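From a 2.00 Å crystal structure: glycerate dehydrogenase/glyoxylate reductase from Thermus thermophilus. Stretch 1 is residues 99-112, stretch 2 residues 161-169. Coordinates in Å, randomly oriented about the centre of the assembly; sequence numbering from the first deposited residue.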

# COMPACT_ATOMS: atom_id res chain seq x y z
N THR A 99 -7.71 -12.84 8.79
CA THR A 99 -8.43 -11.57 8.83
C THR A 99 -7.55 -10.34 8.61
O THR A 99 -7.75 -9.57 7.67
CB THR A 99 -9.18 -11.41 10.16
OG1 THR A 99 -10.06 -12.53 10.35
CG2 THR A 99 -10.00 -10.13 10.16
N GLU A 100 -6.57 -10.15 9.50
CA GLU A 100 -5.66 -9.01 9.42
C GLU A 100 -4.89 -8.92 8.11
O GLU A 100 -4.71 -7.84 7.56
CB GLU A 100 -4.67 -9.07 10.58
CG GLU A 100 -5.32 -8.97 11.95
CD GLU A 100 -6.08 -7.68 12.13
OE1 GLU A 100 -5.48 -6.60 11.90
OE2 GLU A 100 -7.27 -7.73 12.49
N ALA A 101 -4.43 -10.07 7.63
CA ALA A 101 -3.67 -10.13 6.39
C ALA A 101 -4.51 -9.68 5.20
O ALA A 101 -4.05 -8.92 4.34
CB ALA A 101 -3.16 -11.56 6.16
N THR A 102 -5.75 -10.15 5.15
CA THR A 102 -6.66 -9.80 4.06
C THR A 102 -7.01 -8.32 4.14
O THR A 102 -7.13 -7.64 3.11
CB THR A 102 -7.95 -10.62 4.14
OG1 THR A 102 -7.60 -12.01 4.20
CG2 THR A 102 -8.84 -10.36 2.92
N ALA A 103 -7.17 -7.82 5.36
CA ALA A 103 -7.50 -6.42 5.58
C ALA A 103 -6.32 -5.57 5.12
O ALA A 103 -6.50 -4.50 4.54
CB ALA A 103 -7.79 -6.16 7.06
N ASP A 104 -5.11 -6.05 5.40
CA ASP A 104 -3.91 -5.30 5.06
C ASP A 104 -3.82 -5.07 3.56
O ASP A 104 -3.52 -3.98 3.08
CB ASP A 104 -2.70 -6.09 5.54
CG ASP A 104 -2.50 -5.87 7.03
OD1 ASP A 104 -3.17 -4.99 7.58
OD2 ASP A 104 -1.70 -6.58 7.63
N LEU A 105 -4.05 -6.16 2.80
CA LEU A 105 -3.93 -6.06 1.35
C LEU A 105 -5.08 -5.27 0.74
O LEU A 105 -4.96 -4.64 -0.30
CB LEU A 105 -3.91 -7.47 0.77
CG LEU A 105 -3.72 -7.46 -0.75
CD1 LEU A 105 -2.27 -7.75 -1.16
CD2 LEU A 105 -4.58 -8.51 -1.46
N THR A 106 -6.26 -5.35 1.40
CA THR A 106 -7.35 -4.50 0.96
C THR A 106 -6.91 -3.04 0.99
O THR A 106 -7.08 -2.30 0.03
CB THR A 106 -8.56 -4.71 1.89
OG1 THR A 106 -8.97 -6.08 1.83
CG2 THR A 106 -9.73 -3.82 1.43
N LEU A 107 -6.32 -2.65 2.10
CA LEU A 107 -5.81 -1.29 2.24
C LEU A 107 -4.69 -1.02 1.25
O LEU A 107 -4.61 0.07 0.68
CB LEU A 107 -5.31 -1.05 3.67
CG LEU A 107 -6.31 -0.36 4.61
CD1 LEU A 107 -6.56 1.05 4.12
CD2 LEU A 107 -7.62 -1.15 4.66
N ALA A 108 -3.83 -2.00 1.02
CA ALA A 108 -2.72 -1.84 0.09
C ALA A 108 -3.25 -1.53 -1.31
O ALA A 108 -2.68 -0.71 -2.03
CB ALA A 108 -1.87 -3.10 0.07
N LEU A 109 -4.35 -2.19 -1.69
CA LEU A 109 -4.96 -1.98 -3.00
C LEU A 109 -5.63 -0.61 -3.09
O LEU A 109 -5.58 0.05 -4.12
CB LEU A 109 -5.99 -3.09 -3.29
CG LEU A 109 -5.42 -4.48 -3.64
CD1 LEU A 109 -6.56 -5.49 -3.76
CD2 LEU A 109 -4.63 -4.39 -4.95
N LEU A 110 -6.27 -0.19 -2.00
CA LEU A 110 -6.92 1.12 -1.99
C LEU A 110 -5.85 2.19 -2.25
O LEU A 110 -6.02 3.07 -3.09
CB LEU A 110 -7.60 1.37 -0.64
CG LEU A 110 -8.06 2.81 -0.36
CD1 LEU A 110 -8.90 3.34 -1.51
CD2 LEU A 110 -8.84 2.85 0.94
N LEU A 111 -4.74 2.10 -1.51
CA LEU A 111 -3.65 3.05 -1.66
C LEU A 111 -2.97 2.91 -3.01
O LEU A 111 -2.56 3.90 -3.61
CB LEU A 111 -2.63 2.86 -0.53
CG LEU A 111 -3.10 3.28 0.87
CD1 LEU A 111 -2.15 2.75 1.93
CD2 LEU A 111 -3.19 4.80 0.92
N ALA A 112 -2.85 1.68 -3.49
CA ALA A 112 -2.22 1.43 -4.78
C ALA A 112 -2.97 2.16 -5.89
O ALA A 112 -2.36 2.76 -6.77
CB ALA A 112 -2.18 -0.06 -5.07
N LYS A 161 -11.30 -0.17 10.58
CA LYS A 161 -10.40 0.36 11.60
C LYS A 161 -9.20 1.04 10.95
O LYS A 161 -8.79 2.13 11.35
CB LYS A 161 -9.92 -0.76 12.53
CG LYS A 161 -10.94 -1.19 13.59
CD LYS A 161 -10.86 -0.34 14.86
CE LYS A 161 -11.31 1.10 14.62
NZ LYS A 161 -11.06 1.98 15.81
N ARG A 162 -8.63 0.38 9.94
CA ARG A 162 -7.49 0.94 9.25
C ARG A 162 -7.88 2.23 8.54
O ARG A 162 -7.18 3.24 8.61
CB ARG A 162 -6.95 -0.07 8.23
CG ARG A 162 -6.21 -1.23 8.87
CD ARG A 162 -6.25 -2.46 7.97
NE ARG A 162 -5.40 -3.54 8.47
CZ ARG A 162 -5.67 -4.27 9.55
NH1 ARG A 162 -6.77 -4.07 10.25
NH2 ARG A 162 -4.81 -5.21 9.92
N ALA A 163 -9.02 2.19 7.85
CA ALA A 163 -9.52 3.33 7.11
C ALA A 163 -9.65 4.58 7.99
O ALA A 163 -9.30 5.68 7.57
CB ALA A 163 -10.86 3.00 6.48
N LEU A 164 -10.15 4.40 9.21
CA LEU A 164 -10.33 5.53 10.12
C LEU A 164 -9.02 6.26 10.39
O LEU A 164 -9.01 7.47 10.54
CB LEU A 164 -10.94 5.07 11.45
CG LEU A 164 -12.38 4.56 11.43
CD1 LEU A 164 -12.76 4.09 12.83
CD2 LEU A 164 -13.31 5.67 10.96
N ALA A 165 -7.92 5.51 10.44
CA ALA A 165 -6.61 6.10 10.71
C ALA A 165 -6.11 6.97 9.56
O ALA A 165 -5.23 7.82 9.77
CB ALA A 165 -5.60 5.00 11.02
N PHE A 166 -6.64 6.78 8.36
CA PHE A 166 -6.23 7.59 7.22
C PHE A 166 -7.17 8.79 7.07
O PHE A 166 -7.13 9.51 6.07
CB PHE A 166 -6.26 6.75 5.93
CG PHE A 166 -5.14 5.75 5.82
CD1 PHE A 166 -3.99 6.06 5.11
CD2 PHE A 166 -5.25 4.51 6.43
CE1 PHE A 166 -2.95 5.13 4.99
CE2 PHE A 166 -4.21 3.57 6.32
CZ PHE A 166 -3.07 3.89 5.60
N GLY A 167 -8.03 8.99 8.07
CA GLY A 167 -8.95 10.11 8.03
C GLY A 167 -10.19 9.89 7.19
O GLY A 167 -10.87 10.85 6.82
N MET A 168 -10.50 8.64 6.88
CA MET A 168 -11.68 8.33 6.08
C MET A 168 -12.91 8.17 6.94
O MET A 168 -12.82 7.84 8.12
CB MET A 168 -11.48 7.03 5.28
CG MET A 168 -10.40 7.10 4.21
SD MET A 168 -10.51 5.70 3.09
CE MET A 168 -11.84 6.23 2.01
N ARG A 169 -14.08 8.40 6.34
CA ARG A 169 -15.30 8.19 7.05
C ARG A 169 -15.81 6.85 6.63
O ARG A 169 -15.56 6.38 5.53
CB ARG A 169 -16.29 9.28 6.64
CG ARG A 169 -16.18 10.53 7.52
CD ARG A 169 -16.27 11.82 6.70
NE ARG A 169 -17.66 12.30 6.64
CZ ARG A 169 -17.87 13.60 6.92
NH1 ARG A 169 -16.86 14.39 7.24
NH2 ARG A 169 -19.11 14.09 6.85
O HOH W 1 -8.14 -5.11 13.22

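Leu107 lies at the apolar centre of the contact, on a helix that spans all of residues 99-112 and is held by regular i to i+4 backbone hydrogen bonds. Its CA is 7.5 Å from the CA of Arg162, the closest CA pair across the stretches. Its CA-to-CB bond points toward the second stretch, and its CG rests 3.7 Å from CB of Arg162, so the aliphatic root of the arginine serves as an apolar surface before the chain runs on to its charged end. Leu107 also reaches Phe166, with CD1 4.1 Å from CE2 of the ring. One turn further along the first helix, Leu111 adds a second methyl to the same ring: its CA-to-CB bond points sideways, but the m, t rotamer brings CD1 to 4.0 Å from CZ of Phe166. Both leucines meet the ring obliquely, and the contact is one of van der Waals packing between buried apolar groups. The CA-to-CB bond of Leu110 points toward the second stretch, and its CD2 lies 3.9 Å from SD of Met168, a polarizable sulfur well suited to an apolar neighbour.

In the second stretch the CA-to-CB bonds of Phe166 and Met168 both point toward the first helix. The stretch is helical at its start, and its later backbone hydrogen bonds carry the chain round: Phe166 N donates to Ala163 O (3.0 Å), Gly167 N to Leu164 O (3.1 Å) and Met168 N to Ala163 O (3.3 Å). Gly167 sits in the turn at phi/psi 81/18, where a CB would be jammed against the carbonyl O of Phe166; this local backbone strain, rather than the first stretch, calls for glycine. The two helix axes run in broadly the same direction, at 39° to each other, and come no closer than 10.7 Å, a spacing bridged by side chains. The contact buries 404 Å², both sides summed.

Toward the start of the first helix the contact becomes polar, and Arg162 carries it there. Its side chain fits as a knob among Glu100, Ala103, Asp104 and Leu107. The small Ala103 lies over one face of the guanidinium, its CB 3.8 Å from CZ, while the two carboxylates approach at the edge, near the guanidinium plane, where the N-H groups point. Asp104 starts with its CA-to-CB bond away from the second stretch, yet its end comes nearer, and OD1 accepts from Arg162 NE at 2.8 Å and from Arg162 NH2 at 2.9 Å. Glu100, one helical turn earlier, completes the pair of salt bridges: Arg162 NH2 donates to Glu100 OE1 at 2.5 Å and a nearly straight 172°, whereas the bond from Arg162 NH1 to the same OE1 is weak, at 3.3 Å and 125°. At this outer edge, water 1 donates to Glu100 OE2 (2.9 Å) and weakly accepts from Arg162 NH1 (3.4 Å), linking the ion pair a second time through solvent.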